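PDB 2IMZ: endonuclease PI-MtuI from Mycobacterium tuberculosis, which probably mediates protein splicing through its intein domain, excising itself from the RecA precursor, and in full length also acts as a homing endonuclease. Local coordinates for residues H41-V46 with E152-H157. The protein carries 1 engineered substitution. Numbering follows the deposited sequence.
Sequences HARPVV and EVEELH. With ZN (zinc ion), chain C.
Two backbone hydrogen bonds, Val46 N to Glu152 O (2.8 Å) and Glu154 N to Pro44 O (3.0 Å), join the segments and flank the antiparallel non-hydrogen-bonded pair Val45–Val153. Between them the CA of Val45 adds a CA-H...O contact to Glu152 O, the same carbonyl oxygen that Val46 N bonds to.

Where strand 134-153 ends and the chain turns, a salt bridge takes over from backbone pairing. Arg43 approaches side-on, giving both NE (2.7 Å) and NH2 to the single oxygen OE1 of Glu155, with guanidinium and carboxylate planes only 23° apart. A bend at chi2 (-68°) sets CD beside Glu154 O, and NH1 bonds to Ala42 O, so three of its N-H groups help fix the rotation of the guanidinium.

Van der Waals contacts fill in around these bonds. Hydrocarbon meets hydrocarbon where Val153 CG1 packs against Arg43 CB at 3.4 Å, Leu156 CD1 touches Arg43 CG, and Glu154 CB meets Val46 CG1. Leu156 CD1 also lies over one guanidinium face, toward its rim. Glu154 crosses Pro44 obliquely, its OE1 3.9 Å from the ring CG.

Metal bonds tie together the ends of 152-157: Glu152 OE1 (2.2 Å) and His157 ND1 (2.0 Å) bind zinc, two further ligand atoms coming from elsewhere, one of them from His167 of the second subunit, whose Lys74 forms a salt bridge with Glu152 OE2. The antiparallel pairing and turn belong to the all-beta Hint fold of intein splicing domains, here carrying an intersubunit zinc site.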
loop_
_atom_site.group_PDB
_atom_site.type_symbol
_atom_site.label_atom_id
_atom_site.label_comp_id
_atom_site.label_asym_id
_atom_site.label_seq_id
_atom_site.Cartn_x
_atom_site.Cartn_y
_atom_site.Cartn_z
ATOM N N HIS A 41 -15.384 -7.413 -1.038
ATOM C CA HIS A 41 -15.148 -8.709 -1.665
ATOM C C HIS A 41 -14.125 -9.535 -0.910
ATOM O O HIS A 41 -13.244 -8.995 -0.244
ATOM C CB HIS A 41 -14.632 -8.517 -3.093
ATOM C CG HIS A 41 -15.479 -7.612 -3.929
ATOM N ND1 HIS A 41 -15.524 -6.248 -3.740
ATOM C CD2 HIS A 41 -16.326 -7.879 -4.951
ATOM C CE1 HIS A 41 -16.360 -5.713 -4.610
ATOM N NE2 HIS A 41 -16.861 -6.682 -5.356
ATOM N N ALA A 42 -14.234 -10.852 -1.028
ATOM C CA ALA A 42 -13.273 -11.732 -0.383
ATOM C C ALA A 42 -12.070 -11.821 -1.317
ATOM O O ALA A 42 -12.207 -12.172 -2.487
ATOM C CB ALA A 42 -13.876 -13.116 -0.170
ATOM N N ARG A 43 -10.893 -11.491 -0.806
ATOM C CA ARG A 43 -9.682 -11.549 -1.611
ATOM C C ARG A 43 -8.583 -12.228 -0.804
ATOM O O ARG A 43 -8.477 -12.040 0.408
ATOM C CB ARG A 43 -9.258 -10.137 -2.040
ATOM C CG ARG A 43 -10.133 -9.527 -3.142
ATOM C CD ARG A 43 -9.957 -10.280 -4.466
ATOM N NE ARG A 43 -10.715 -9.693 -5.571
ATOM C CZ ARG A 43 -12.010 -9.903 -5.801
ATOM N NH1 ARG A 43 -12.715 -10.693 -5.003
ATOM N NH2 ARG A 43 -12.599 -9.330 -6.844
ATOM N N PRO A 44 -7.751 -13.041 -1.469
ATOM C CA PRO A 44 -6.662 -13.758 -0.808
ATOM C C PRO A 44 -5.387 -12.959 -0.557
ATOM O O PRO A 44 -5.035 -12.062 -1.327
ATOM C CB PRO A 44 -6.415 -14.929 -1.754
ATOM C CG PRO A 44 -6.619 -14.300 -3.087
ATOM C CD PRO A 44 -7.877 -13.468 -2.878
ATOM N N VAL A 45 -4.709 -13.289 0.537
ATOM C CA VAL A 45 -3.445 -12.656 0.882
ATOM C C VAL A 45 -2.420 -13.357 -0.006
ATOM O O VAL A 45 -2.413 -14.587 -0.088
ATOM C CB VAL A 45 -3.094 -12.889 2.365
ATOM C CG1 VAL A 45 -1.688 -12.376 2.666
ATOM C CG2 VAL A 45 -4.116 -12.173 3.248
ATOM N N VAL A 46 -1.572 -12.578 -0.673
ATOM C CA VAL A 46 -0.569 -13.138 -1.574
ATOM C C VAL A 46 0.878 -12.847 -1.180
ATOM O O VAL A 46 1.805 -13.449 -1.727
ATOM C CB VAL A 46 -0.812 -12.655 -3.019
ATOM C CG1 VAL A 46 -2.126 -13.230 -3.533
ATOM C CG2 VAL A 46 -0.852 -11.136 -3.071
ATOM N N GLU A 152 -0.230 -8.322 1.689
ATOM C CA GLU A 152 -0.636 -7.895 0.357
ATOM C C GLU A 152 -1.867 -8.705 0.004
ATOM O O GLU A 152 -1.862 -9.935 0.103
ATOM C CB GLU A 152 0.448 -8.142 -0.694
ATOM C CG GLU A 152 1.454 -7.015 -0.833
ATOM C CD GLU A 152 0.801 -5.659 -1.085
ATOM O OE1 GLU A 152 0.058 -5.494 -2.085
ATOM O OE2 GLU A 152 1.038 -4.750 -0.273
ATOM N N VAL A 153 -2.917 -7.997 -0.393
ATOM C CA VAL A 153 -4.193 -8.592 -0.763
ATOM C C VAL A 153 -4.366 -8.472 -2.268
ATOM O O VAL A 153 -4.327 -7.376 -2.826
ATOM C CB VAL A 153 -5.360 -7.868 -0.050
ATOM C CG1 VAL A 153 -6.697 -8.458 -0.483
ATOM C CG2 VAL A 153 -5.195 -7.991 1.459
ATOM N N GLU A 154 -4.559 -9.609 -2.922
ATOM C CA GLU A 154 -4.723 -9.628 -4.365
ATOM C C GLU A 154 -5.749 -8.633 -4.903
ATOM O O GLU A 154 -6.834 -8.465 -4.339
ATOM C CB GLU A 154 -5.102 -11.036 -4.821
ATOM C CG GLU A 154 -5.467 -11.126 -6.290
ATOM C CD GLU A 154 -6.026 -12.481 -6.654
ATOM O OE1 GLU A 154 -5.252 -13.456 -6.664
ATOM O OE2 GLU A 154 -7.244 -12.570 -6.918
ATOM N N GLU A 155 -5.367 -7.977 -5.997
ATOM C CA GLU A 155 -6.195 -7.016 -6.724
ATOM C C GLU A 155 -6.647 -5.713 -6.061
ATOM O O GLU A 155 -6.347 -4.625 -6.560
ATOM C CB GLU A 155 -7.433 -7.735 -7.291
ATOM C CG GLU A 155 -8.364 -6.825 -8.102
ATOM C CD GLU A 155 -9.621 -7.528 -8.597
ATOM O OE1 GLU A 155 -10.228 -8.299 -7.826
ATOM O OE2 GLU A 155 -10.018 -7.292 -9.759
ATOM N N LEU A 156 -7.360 -5.810 -4.943
ATOM C CA LEU A 156 -7.903 -4.623 -4.296
ATOM C C LEU A 156 -6.998 -3.818 -3.369
ATOM O O LEU A 156 -7.284 -2.658 -3.091
ATOM C CB LEU A 156 -9.205 -4.994 -3.585
ATOM C CG LEU A 156 -10.221 -5.607 -4.560
ATOM C CD1 LEU A 156 -11.505 -5.975 -3.827
ATOM C CD2 LEU A 156 -10.516 -4.611 -5.676
ATOM N N HIS A 157 -5.921 -4.427 -2.888
ATOM C CA HIS A 157 -4.970 -3.718 -2.040
ATOM C C HIS A 157 -5.514 -3.100 -0.760
ATOM O O HIS A 157 -4.995 -2.090 -0.284
ATOM C CB HIS A 157 -4.270 -2.632 -2.867
ATOM C CG HIS A 157 -3.338 -3.180 -3.900
ATOM N ND1 HIS A 157 -2.068 -3.617 -3.595
ATOM C CD2 HIS A 157 -3.510 -3.415 -5.225
ATOM C CE1 HIS A 157 -1.498 -4.101 -4.686
ATOM N NE2 HIS A 157 -2.352 -3.991 -5.687
HETATM ZN ZN ZN C . -0.937 -3.544 -1.992
#